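Local coordinates for cellulase (Xanthomonas axonopodis pv. citri, PDB 4W7W), which probably hydrolyses internal beta-1,4-glucosidic bonds of cellulose as a glycoside hydrolase family 5 enzyme, and binds cello-oligosaccharides at the mouth of its barrel, at residues L22-V27 against K102-L107; R74-L79 against L130-R135; G192-R197 against K229-T234; A301-K306 against T312-K317. All coordinates share one frame; numbering follows the deposited sequence.

Contact 1 (L22-V27 against K102-L107); sequences LKYVGV and KQYLIL
Tyr24 and Tyr104 meet in a T-shaped stack at the start of two strands of the (beta/alpha)8 barrel, 24-29 and 104-109, which lie on either side of strand 65-70. Because a whole strand separates the two backbones, their nearest CA atoms, those of Tyr24 and Tyr104, stay 7.9 Å apart, and the rings bridge the gap.

The tight part is the edge of Tyr24 driven into the face of Tyr104. The ring centroids are 4.8 Å apart and the planes stand at 85°, almost perpendicular. CE1 of Tyr24 sits over the centre of the Tyr104 ring, with all six ring carbons within 3.9 Å, so the edge C-H points into the pi cloud. In both residues CG lies anti to the carbonyl carbon (chi1 -56° in Tyr24, -64° in Tyr104), which brings each ring beside its own backbone N and lets the two meet inside the barrel, where both touch Ile148 of strand 147-150. Tyr24 adds Thr65 and Leu294, filling the end of the barrel where the strands begin.

Toward solvent the contact loosens. Lys23 is exposed, and its aliphatic chain lies over the Tyr24 ring and ends near Tyr104. CG lies 3.7 Å above the plane of the Tyr24 ring, over its centre, while CE gets no closer than 4.3 Å to OH of Tyr104.

Contact 2 (R74-L79 against L130-R135); sequences RVQPEL and LADLWR
Gln76 and Asp132 carry the polar part of this contact. Gln76 NE2 donates to Asp132 OD2 at 3.0 Å with a bent N-H...O angle of 139°; the amide and carboxylate planes are only 8° apart, and the nitrogen meets the oxygen nearly end-on to the C-O bond. An extended chain, with CG anti to the backbone N (chi1 -168°), carries the amide across to the helix. Partners beyond the two segments fix its rotation: NE2 also donates to Gly81 O, and OE1 accepts from Trp72 NE1.

Charge pairing steadies the acceptor. Arg135 NH2 makes a salt bridge to Asp132 OD1 at 2.9 Å, from the syn side but tilted out of the carboxylate plane, while Arg136 NE forms another with OD2. The two arginines would probably favour the ionised carboxylate.

The apolar contact is that of Leu133 CD2 with Val75 CG1 at 3.8 Å, the two side chains crossing at about a right angle; Leu133 also touches Leu109 and Trp72. Its CB lies against a polar atom as well, 3.5 Å from Gln76 OE1.

Together these contacts join the connection that follows strand 65-70 to the outer helix 127-141, a junction between successive beta-alpha units of a (beta/alpha)8 barrel.

Contact 3 (G192-R197 against K229-T234); sequences GAHSWR and KDYSGT. With BGC (beta-D-glucopyranose), chain C; BGC (beta-D-glucopyranose), chain B; GLC (alpha-D-glucopyranose), chain D.
Tyr231 has a left-handed backbone (phi 62°), unusual for a residue with a side chain, and its ring lies in a tilted, offset face-to-face stack on His194. The centroids are 4.0 Å apart and the planes open at 28°, so one side is pinched: His194 CE1 comes within 3.3 Å of Tyr231 CD2. His194 reaches over the tyrosine because its CG is tucked between the backbone N and the carbonyl carbon (chi1 62°). On the other face of the imidazole lies Ser195 OG, and Lys229 O lies over the rim of the far face of the phenol ring.

The edges of both rings look onto bound sugar. O2 of the chain B glucose lies near the imidazole plane, 3.5 Å from His194 CE1, and GLC O6 sits 3.3 Å from Tyr231 CE2 at the rim of the phenol ring. Within these two segments the hydrogen bonds to sugar are made by backbone carbonyls: O2 of the chain B glucose donates to Asp230 O at 2.8 Å, and O6 of the chain C glucose to Tyr231 O at 3.0 Å. Asp230 OD1 braces this loop by accepting from Ser232 OG at 2.6 Å.

The two loops follow strands 183-186 and 219-226. With Tyr190, Tyr226 and Glu154, whose OE1 also hydrogen-bonds glucose, they form a glycan site at the C-terminal mouth of the barrel, where family 5 enzymes bind their substrate.

Contact 4 (A301-K306 against T312-K317); sequences AGAWWK and TVQPGK. With BGC (beta-D-glucopyranose), chain E.
With CG of Gln314 trans to the amide nitrogen of its own backbone (chi1 -175°) and the chain then bent (chi2 70°), the side-chain amide folds back over Gly302 in the loop that follows strand 293-301, the last of the (beta/alpha)8 barrel. Gln314 OE1 thereby accepts from Gly302 N at 2.8 Å, although the donor approaches from above the carbonyl plane and not along a lone pair. The other end of the amide, NE2, is held by Asp54, so its rotation is fixed from both sides.

The methyl of Ala301 rests against the same amide oxygen, CB lying 3.4 Å from Gln314 OE1. Its apolar contact is with Val313, CB to CG2 at 4.1 Å, and Phe58 of helix 52-60 touches both residues. Thr312 OG1 accepts from Gln314 N at 3.0 Å in an ST turn, which shapes the second segment just before the glutamine.

Trp305 leads from this junction to the bound sugar. Its NE1 donates to Ala301 O at 2.9 Å, a bond that fixes the turn of the indole although the donor stands well above the carbonyl plane, 67° out of it. Tyr309 stacks on the indole and Phe34 meets it edge-to-face. The opposite end of the ring system meets sugar at its edge, with CH2 3.5 Å from O5 of the chain E glucose.

Overall arrangement
From the N terminus, contact 1 closes the first long loop, linking the first and third barrel strands around the second. Contact 2 opens inside that loop and closes beyond it, so the two cross; it joins the connection after strand 65-70 to helix 127-141, and Trp134 CH2 touches Leu107 O of contact 1. Contact 3 follows in series, tying the loops after the fifth and sixth strands, with its centre about 23 Å from that of contact 1. Contact 4 closes a short loop after the eighth strand and returns to the first through Val313 and Val27. Contacts 3 and 4, centres about 24 Å apart, each border bound sugar.

Contact 1 (L22-V27 against K102-L107)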
# COMPACT_ATOMS: atom_id res chain seq x y z
N LEU A 22 -15.77 -7.23 -0.23
CA LEU A 22 -14.39 -7.41 0.22
C LEU A 22 -14.23 -6.93 1.65
O LEU A 22 -14.94 -6.03 2.10
CB LEU A 22 -13.42 -6.67 -0.70
CG LEU A 22 -13.54 -7.03 -2.19
CD1 LEU A 22 -12.63 -6.18 -3.05
CD2 LEU A 22 -13.29 -8.50 -2.43
N LYS A 23 -13.28 -7.52 2.36
CA LYS A 23 -13.09 -7.18 3.76
C LYS A 23 -12.62 -5.75 3.98
O LYS A 23 -13.08 -5.09 4.89
CB LYS A 23 -12.10 -8.15 4.39
CG LYS A 23 -11.90 -7.91 5.87
CD LYS A 23 -11.17 -9.04 6.57
CE LYS A 23 -11.06 -8.77 8.05
NZ LYS A 23 -10.30 -9.82 8.78
N TYR A 24 -11.70 -5.28 3.15
CA TYR A 24 -11.08 -3.97 3.30
C TYR A 24 -11.26 -3.17 2.03
O TYR A 24 -10.84 -3.60 0.95
CB TYR A 24 -9.59 -4.12 3.54
CG TYR A 24 -9.20 -4.98 4.71
CD1 TYR A 24 -9.32 -4.53 6.01
CD2 TYR A 24 -8.66 -6.24 4.50
CE1 TYR A 24 -8.94 -5.31 7.09
CE2 TYR A 24 -8.26 -7.02 5.57
CZ TYR A 24 -8.40 -6.55 6.86
OH TYR A 24 -8.01 -7.31 7.94
N VAL A 25 -11.89 -2.01 2.12
CA VAL A 25 -11.98 -1.11 0.99
C VAL A 25 -11.71 0.31 1.47
O VAL A 25 -12.19 0.76 2.52
CB VAL A 25 -13.34 -1.19 0.26
CG1 VAL A 25 -13.58 -2.56 -0.33
CG2 VAL A 25 -14.49 -0.79 1.15
N GLY A 26 -10.94 1.05 0.70
CA GLY A 26 -10.65 2.41 1.07
C GLY A 26 -9.69 3.12 0.17
O GLY A 26 -9.64 2.89 -1.05
N VAL A 27 -8.95 4.04 0.78
CA VAL A 27 -8.09 4.96 0.06
C VAL A 27 -6.76 5.13 0.75
O VAL A 27 -6.63 4.94 1.96
CB VAL A 27 -8.76 6.35 -0.14
CG1 VAL A 27 -10.07 6.27 -0.90
CG2 VAL A 27 -8.95 7.08 1.17
N LYS A 102 -14.01 3.57 12.90
CA LYS A 102 -14.15 2.14 12.64
C LYS A 102 -13.41 1.70 11.38
O LYS A 102 -13.86 0.86 10.60
CB LYS A 102 -15.62 1.71 12.64
CG LYS A 102 -16.36 2.10 13.92
CD LYS A 102 -17.79 1.58 13.92
CE LYS A 102 -18.59 2.14 15.09
NZ LYS A 102 -19.91 1.47 15.23
N GLN A 103 -12.23 2.28 11.19
CA GLN A 103 -11.36 1.95 10.06
C GLN A 103 -10.11 1.22 10.50
O GLN A 103 -9.59 1.41 11.61
CB GLN A 103 -10.94 3.24 9.34
CG GLN A 103 -12.08 3.91 8.63
CD GLN A 103 -11.82 5.36 8.26
OE1 GLN A 103 -11.18 6.09 9.00
NE2 GLN A 103 -12.37 5.79 7.14
N TYR A 104 -9.60 0.42 9.58
CA TYR A 104 -8.27 -0.16 9.66
C TYR A 104 -7.26 0.83 9.10
O TYR A 104 -7.58 1.61 8.20
CB TYR A 104 -8.21 -1.45 8.84
CG TYR A 104 -9.12 -2.53 9.37
CD1 TYR A 104 -8.68 -3.41 10.36
CD2 TYR A 104 -10.42 -2.66 8.90
CE1 TYR A 104 -9.51 -4.40 10.85
CE2 TYR A 104 -11.25 -3.65 9.38
CZ TYR A 104 -10.79 -4.52 10.36
OH TYR A 104 -11.60 -5.52 10.86
N LEU A 105 -6.03 0.78 9.62
CA LEU A 105 -4.96 1.65 9.19
C LEU A 105 -3.80 0.80 8.72
O LEU A 105 -3.21 0.06 9.51
CB LEU A 105 -4.54 2.56 10.33
CG LEU A 105 -3.53 3.64 9.95
CD1 LEU A 105 -4.15 4.70 9.05
CD2 LEU A 105 -2.93 4.30 11.20
N ILE A 106 -3.48 0.90 7.43
CA ILE A 106 -2.29 0.26 6.88
C ILE A 106 -1.12 1.22 7.03
O ILE A 106 -1.12 2.32 6.46
CB ILE A 106 -2.44 -0.13 5.41
CG1 ILE A 106 -3.61 -1.10 5.20
CG2 ILE A 106 -1.14 -0.71 4.88
CD1 ILE A 106 -4.06 -1.20 3.76
N LEU A 107 -0.11 0.79 7.79
CA LEU A 107 1.13 1.54 7.90
C LEU A 107 1.97 1.20 6.69
O LEU A 107 2.50 0.08 6.59
CB LEU A 107 1.86 1.15 9.19
CG LEU A 107 1.08 1.41 10.47
CD1 LEU A 107 1.93 1.05 11.68
CD2 LEU A 107 0.58 2.85 10.55

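Contact 2 (R74-L79 against L130-R135)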
# COMPACT_ATOMS: atom_id res chain seq x y z
N ARG A 74 11.88 9.33 8.10
CA ARG A 74 11.24 10.23 9.04
C ARG A 74 10.84 9.53 10.33
O ARG A 74 10.88 10.16 11.40
CB ARG A 74 10.04 10.93 8.39
CG ARG A 74 10.48 11.89 7.30
CD ARG A 74 9.34 12.64 6.63
NE ARG A 74 9.89 13.61 5.69
CZ ARG A 74 9.37 13.94 4.51
NH1 ARG A 74 8.21 13.45 4.09
NH2 ARG A 74 10.03 14.80 3.74
N VAL A 75 10.50 8.23 10.27
CA VAL A 75 10.16 7.52 11.49
C VAL A 75 11.39 6.93 12.18
O VAL A 75 11.34 6.66 13.38
CB VAL A 75 9.08 6.45 11.22
CG1 VAL A 75 9.66 5.18 10.63
CG2 VAL A 75 8.28 6.15 12.48
N GLN A 76 12.47 6.71 11.44
CA GLN A 76 13.70 6.11 11.99
C GLN A 76 14.88 6.81 11.36
O GLN A 76 15.40 6.35 10.35
CB GLN A 76 13.75 4.60 11.73
CG GLN A 76 14.84 3.92 12.54
CD GLN A 76 14.98 2.43 12.25
OE1 GLN A 76 14.76 1.97 11.12
NE2 GLN A 76 15.34 1.65 13.24
N PRO A 77 15.30 7.94 11.97
CA PRO A 77 16.30 8.79 11.31
C PRO A 77 17.72 8.23 11.24
O PRO A 77 18.54 8.78 10.51
CB PRO A 77 16.28 10.09 12.14
CG PRO A 77 15.06 10.04 12.96
CD PRO A 77 14.63 8.62 13.09
N GLU A 78 17.99 7.15 11.96
CA GLU A 78 19.25 6.41 11.81
C GLU A 78 18.92 4.95 11.69
O GLU A 78 18.11 4.43 12.47
CB GLU A 78 20.14 6.63 13.00
CG GLU A 78 20.66 8.05 13.11
CD GLU A 78 21.70 8.39 12.05
OE1 GLU A 78 22.28 7.46 11.43
OE2 GLU A 78 21.93 9.60 11.82
N LEU A 79 19.53 4.27 10.73
CA LEU A 79 19.31 2.84 10.59
C LEU A 79 19.65 2.13 11.89
O LEU A 79 20.63 2.47 12.56
CB LEU A 79 20.15 2.26 9.46
CG LEU A 79 19.73 2.65 8.05
CD1 LEU A 79 20.71 2.06 7.05
CD2 LEU A 79 18.31 2.19 7.75
N LEU A 130 15.80 -3.29 7.62
CA LEU A 130 14.34 -3.26 7.45
C LEU A 130 13.64 -4.09 8.51
O LEU A 130 12.59 -3.72 9.03
CB LEU A 130 13.95 -3.73 6.07
CG LEU A 130 12.44 -3.73 5.79
CD1 LEU A 130 11.85 -2.34 5.90
CD2 LEU A 130 12.17 -4.33 4.42
N ALA A 131 14.26 -5.22 8.87
CA ALA A 131 13.70 -6.07 9.93
C ALA A 131 13.70 -5.32 11.27
O ALA A 131 12.77 -5.45 12.05
CB ALA A 131 14.43 -7.39 10.02
N ASP A 132 14.75 -4.54 11.53
CA ASP A 132 14.79 -3.75 12.76
C ASP A 132 13.69 -2.70 12.80
O ASP A 132 13.02 -2.52 13.83
CB ASP A 132 16.16 -3.09 12.95
CG ASP A 132 16.23 -2.29 14.23
OD1 ASP A 132 16.40 -2.92 15.30
OD2 ASP A 132 16.12 -1.06 14.18
N LEU A 133 13.49 -2.01 11.69
CA LEU A 133 12.41 -1.04 11.59
C LEU A 133 11.09 -1.70 11.96
O LEU A 133 10.33 -1.20 12.80
CB LEU A 133 12.39 -0.45 10.18
CG LEU A 133 11.27 0.53 9.80
CD1 LEU A 133 9.92 -0.13 9.56
CD2 LEU A 133 11.17 1.67 10.81
N TRP A 134 10.80 -2.85 11.33
CA TRP A 134 9.52 -3.48 11.56
C TRP A 134 9.39 -4.13 12.92
O TRP A 134 8.30 -4.19 13.46
CB TRP A 134 9.17 -4.43 10.40
CG TRP A 134 8.55 -3.70 9.25
CD1 TRP A 134 9.10 -3.44 8.03
CD2 TRP A 134 7.30 -3.02 9.28
NE1 TRP A 134 8.25 -2.66 7.29
CE2 TRP A 134 7.14 -2.39 8.04
CE3 TRP A 134 6.30 -2.89 10.25
CZ2 TRP A 134 6.00 -1.65 7.73
CZ3 TRP A 134 5.18 -2.14 9.94
CH2 TRP A 134 5.03 -1.54 8.71
N ARG A 135 10.49 -4.62 13.48
CA ARG A 135 10.48 -5.04 14.89
C ARG A 135 9.97 -3.91 15.78
O ARG A 135 9.08 -4.09 16.62
CB ARG A 135 11.88 -5.46 15.33
CG ARG A 135 11.99 -5.80 16.81
CD ARG A 135 13.42 -6.15 17.23
NE ARG A 135 14.28 -4.98 17.18
CZ ARG A 135 14.38 -4.07 18.14
NH1 ARG A 135 13.68 -4.19 19.25
NH2 ARG A 135 15.16 -3.00 17.94

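Contact 3 (G192-R197 against K229-T234)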
# COMPACT_ATOMS: atom_id res chain seq x y z
N GLY A 192 3.91 -5.00 -9.24
CA GLY A 192 2.81 -4.94 -10.20
C GLY A 192 2.06 -6.26 -10.28
O GLY A 192 2.66 -7.32 -10.41
N ALA A 193 0.73 -6.21 -10.28
CA ALA A 193 -0.02 -7.45 -10.46
C ALA A 193 0.28 -8.05 -11.83
O ALA A 193 0.47 -9.25 -11.97
CB ALA A 193 -1.51 -7.22 -10.32
N HIS A 194 0.30 -7.19 -12.84
CA HIS A 194 0.48 -7.61 -14.22
C HIS A 194 1.73 -8.45 -14.48
O HIS A 194 1.70 -9.33 -15.33
CB HIS A 194 0.48 -6.38 -15.15
CG HIS A 194 1.59 -5.42 -14.88
ND1 HIS A 194 2.77 -5.44 -15.58
CD2 HIS A 194 1.73 -4.46 -13.92
CE1 HIS A 194 3.59 -4.53 -15.09
NE2 HIS A 194 2.97 -3.91 -14.10
N SER A 195 2.82 -8.13 -13.78
CA SER A 195 4.11 -8.74 -14.03
C SER A 195 4.48 -9.79 -13.00
O SER A 195 5.62 -10.27 -12.98
CB SER A 195 5.17 -7.66 -14.05
OG SER A 195 5.11 -6.95 -12.83
N TRP A 196 3.53 -10.19 -12.16
CA TRP A 196 3.80 -11.08 -11.04
C TRP A 196 4.49 -12.37 -11.47
O TRP A 196 5.33 -12.90 -10.72
CB TRP A 196 2.49 -11.41 -10.32
CG TRP A 196 2.66 -11.97 -8.96
CD1 TRP A 196 2.49 -13.25 -8.56
CD2 TRP A 196 3.01 -11.22 -7.79
NE1 TRP A 196 2.71 -13.36 -7.22
CE2 TRP A 196 3.03 -12.14 -6.71
CE3 TRP A 196 3.28 -9.87 -7.54
CZ2 TRP A 196 3.30 -11.74 -5.41
CZ3 TRP A 196 3.55 -9.49 -6.24
CH2 TRP A 196 3.55 -10.43 -5.19
N ARG A 197 4.09 -12.89 -12.63
CA ARG A 197 4.53 -14.19 -13.09
C ARG A 197 5.62 -14.10 -14.16
O ARG A 197 6.05 -15.14 -14.68
CB ARG A 197 3.34 -15.01 -13.58
CG ARG A 197 2.22 -15.11 -12.55
CD ARG A 197 1.03 -15.96 -12.99
NE ARG A 197 1.34 -17.35 -12.73
CZ ARG A 197 0.57 -18.23 -12.12
NH1 ARG A 197 1.03 -19.46 -11.99
NH2 ARG A 197 -0.64 -17.99 -11.69
N LYS A 229 0.01 2.63 -20.41
CA LYS A 229 0.75 1.70 -21.27
C LYS A 229 1.82 0.91 -20.55
O LYS A 229 2.02 -0.27 -20.87
CB LYS A 229 1.37 2.43 -22.48
CG LYS A 229 2.09 1.52 -23.49
CD LYS A 229 2.82 2.32 -24.57
CE LYS A 229 3.22 1.46 -25.77
NZ LYS A 229 4.18 0.37 -25.42
N ASP A 230 2.50 1.55 -19.61
CA ASP A 230 3.55 0.88 -18.85
C ASP A 230 3.18 0.63 -17.39
O ASP A 230 4.05 0.30 -16.58
CB ASP A 230 4.87 1.64 -18.93
CG ASP A 230 4.87 2.93 -18.14
OD1 ASP A 230 3.78 3.45 -17.83
OD2 ASP A 230 5.98 3.42 -17.84
N TYR A 231 1.90 0.78 -17.06
CA TYR A 231 1.39 0.42 -15.73
C TYR A 231 2.05 1.24 -14.63
O TYR A 231 2.15 0.80 -13.48
CB TYR A 231 1.54 -1.10 -15.45
CG TYR A 231 1.26 -1.95 -16.67
CD1 TYR A 231 -0.02 -2.12 -17.13
CD2 TYR A 231 2.30 -2.55 -17.37
CE1 TYR A 231 -0.27 -2.88 -18.26
CE2 TYR A 231 2.06 -3.32 -18.50
CZ TYR A 231 0.77 -3.49 -18.94
OH TYR A 231 0.52 -4.23 -20.08
N SER A 232 2.47 2.46 -14.96
CA SER A 232 3.12 3.36 -14.00
C SER A 232 2.18 4.36 -13.36
O SER A 232 2.54 4.99 -12.36
CB SER A 232 4.24 4.12 -14.67
OG SER A 232 3.75 4.96 -15.69
N GLY A 233 0.99 4.52 -13.93
CA GLY A 233 0.09 5.57 -13.48
C GLY A 233 0.60 6.98 -13.73
O GLY A 233 0.26 7.91 -13.00
N THR A 234 1.44 7.13 -14.75
CA THR A 234 2.01 8.43 -15.07
C THR A 234 1.13 9.22 -16.05
O THR A 234 1.21 10.45 -16.10
CB THR A 234 3.44 8.29 -15.58
OG1 THR A 234 3.48 7.39 -16.68
CG2 THR A 234 4.33 7.74 -14.48
C2 BGC C . 7.01 4.26 -11.45
C3 BGC C . 6.64 4.49 -9.99
C4 BGC C . 5.18 4.10 -9.73
C5 BGC C . 4.93 2.69 -10.26
C6 BGC C . 3.46 2.32 -10.19
C1 BGC C . 6.68 2.83 -11.83
O2 BGC C . 8.41 4.48 -11.67
O3 BGC C . 6.82 5.87 -9.67
O4 BGC C . 4.87 4.22 -8.35
O5 BGC C . 5.29 2.59 -11.63
O6 BGC C . 3.23 1.02 -10.74
C2 BGC B . 6.57 -0.86 -14.56
C3 BGC B . 6.14 0.43 -13.89
C4 BGC B . 7.35 1.33 -13.59
C5 BGC B . 8.26 1.50 -14.80
C6 BGC B . 9.55 2.25 -14.42
C1 BGC B . 7.51 -0.59 -15.72
O2 BGC B . 5.42 -1.60 -15.00
O3 BGC B . 5.50 0.05 -12.68
O4 BGC B . 6.96 2.65 -13.20
O5 BGC B . 8.62 0.22 -15.32
O6 BGC B . 10.27 2.54 -15.62
C1 GLC D . 9.44 -3.47 -19.74
C2 GLC D . 10.39 -2.68 -18.85
C3 GLC D . 9.84 -2.66 -17.43
C4 GLC D . 8.50 -1.93 -17.44
C5 GLC D . 7.56 -2.73 -18.35
C6 GLC D . 6.18 -2.09 -18.50
O1 GLC D . 9.45 -4.83 -19.30
O2 GLC D . 11.70 -3.25 -18.91
O3 GLC D . 10.78 -2.00 -16.60
O4 GLC D . 7.99 -1.86 -16.12
O5 GLC D . 8.13 -2.89 -19.67
O6 GLC D . 5.30 -3.01 -19.15

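Contact 4 (A301-K306 against T312-K317)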
# COMPACT_ATOMS: atom_id res chain seq x y z
N ALA A 301 -6.16 9.98 -2.01
CA ALA A 301 -6.69 11.21 -1.46
C ALA A 301 -5.62 11.87 -0.61
O ALA A 301 -4.43 11.54 -0.75
CB ALA A 301 -7.99 10.94 -0.72
N GLY A 302 -6.03 12.78 0.25
CA GLY A 302 -5.10 13.66 0.94
C GLY A 302 -5.23 15.08 0.43
O GLY A 302 -5.62 15.31 -0.72
N ALA A 303 -4.88 16.04 1.28
CA ALA A 303 -5.17 17.44 1.03
C ALA A 303 -4.15 18.18 0.16
O ALA A 303 -4.35 19.35 -0.12
CB ALA A 303 -5.30 18.17 2.36
N TRP A 304 -3.07 17.53 -0.25
CA TRP A 304 -1.98 18.20 -0.96
C TRP A 304 -1.84 17.85 -2.45
O TRP A 304 -0.78 18.08 -3.05
CB TRP A 304 -0.68 17.94 -0.21
CG TRP A 304 -0.46 18.81 1.00
CD1 TRP A 304 -1.39 19.53 1.70
CD2 TRP A 304 0.79 19.04 1.65
NE1 TRP A 304 -0.78 20.20 2.74
CE2 TRP A 304 0.56 19.92 2.72
CE3 TRP A 304 2.09 18.61 1.41
CZ2 TRP A 304 1.58 20.37 3.56
CZ3 TRP A 304 3.11 19.04 2.24
CH2 TRP A 304 2.84 19.92 3.30
N TRP A 305 -2.88 17.31 -3.07
CA TRP A 305 -2.88 17.13 -4.52
C TRP A 305 -3.27 18.41 -5.25
O TRP A 305 -4.16 19.13 -4.80
CB TRP A 305 -3.83 16.00 -4.92
CG TRP A 305 -3.41 14.68 -4.37
CD1 TRP A 305 -4.04 13.94 -3.41
CD2 TRP A 305 -2.24 13.95 -4.74
NE1 TRP A 305 -3.33 12.79 -3.17
CE2 TRP A 305 -2.22 12.77 -3.97
CE3 TRP A 305 -1.21 14.16 -5.66
CZ2 TRP A 305 -1.21 11.81 -4.09
CZ3 TRP A 305 -0.20 13.21 -5.76
CH2 TRP A 305 -0.21 12.05 -4.98
N LYS A 306 -2.59 18.70 -6.36
CA LYS A 306 -2.88 19.89 -7.17
C LYS A 306 -4.18 19.70 -7.96
O LYS A 306 -4.58 18.56 -8.20
CB LYS A 306 -1.74 20.19 -8.16
CG LYS A 306 -0.39 20.48 -7.50
CD LYS A 306 0.53 21.25 -8.43
CE LYS A 306 1.96 20.73 -8.38
NZ LYS A 306 2.13 19.51 -9.21
N THR A 312 -7.09 12.09 -7.87
CA THR A 312 -7.54 12.49 -6.56
C THR A 312 -8.99 12.13 -6.28
O THR A 312 -9.86 12.41 -7.10
CB THR A 312 -7.34 13.99 -6.30
OG1 THR A 312 -7.78 14.26 -4.97
CG2 THR A 312 -8.08 14.90 -7.31
N VAL A 313 -9.25 11.57 -5.11
CA VAL A 313 -10.62 11.49 -4.60
C VAL A 313 -10.77 12.29 -3.30
O VAL A 313 -11.75 12.10 -2.57
CB VAL A 313 -11.17 10.05 -4.49
CG1 VAL A 313 -11.27 9.45 -5.89
CG2 VAL A 313 -10.34 9.18 -3.56
N GLN A 314 -9.83 13.20 -3.02
CA GLN A 314 -10.01 14.11 -1.91
C GLN A 314 -11.18 15.04 -2.23
O GLN A 314 -11.20 15.64 -3.30
CB GLN A 314 -8.74 14.95 -1.72
CG GLN A 314 -8.79 15.86 -0.51
CD GLN A 314 -8.75 15.14 0.83
OE1 GLN A 314 -8.51 13.93 0.92
NE2 GLN A 314 -8.93 15.91 1.88
N PRO A 315 -12.17 15.16 -1.32
CA PRO A 315 -13.31 16.02 -1.62
C PRO A 315 -12.86 17.43 -1.80
O PRO A 315 -11.84 17.87 -1.25
CB PRO A 315 -14.20 15.86 -0.41
CG PRO A 315 -13.28 15.47 0.69
CD PRO A 315 -12.29 14.56 0.01
N GLY A 316 -13.62 18.16 -2.60
CA GLY A 316 -13.31 19.55 -2.84
C GLY A 316 -13.41 20.40 -1.59
O GLY A 316 -14.10 20.05 -0.65
N LYS A 317 -12.74 21.55 -1.59
CA LYS A 317 -13.01 22.60 -0.59
C LYS A 317 -14.50 22.96 -0.54
O LYS A 317 -15.01 23.35 0.51
CB LYS A 317 -12.18 23.85 -0.89
CG LYS A 317 -12.38 24.98 0.10
CD LYS A 317 -11.28 26.02 0.01
CE LYS A 317 -11.66 27.31 0.71
NZ LYS A 317 -12.51 28.17 -0.15
C2 BGC E . 2.52 11.09 -7.78
C3 BGC E . 3.55 12.12 -7.32
C4 BGC E . 3.60 12.25 -5.80
C5 BGC E . 3.67 10.88 -5.15
C6 BGC E . 3.49 10.97 -3.64
C1 BGC E . 2.72 9.77 -7.04
O1 BGC E . 1.69 8.82 -7.38
O2 BGC E . 2.64 10.87 -9.20
O3 BGC E . 3.24 13.38 -7.93
O4 BGC E . 4.79 12.94 -5.40
O5 BGC E . 2.63 10.04 -5.65
O6 BGC E . 3.76 9.70 -3.11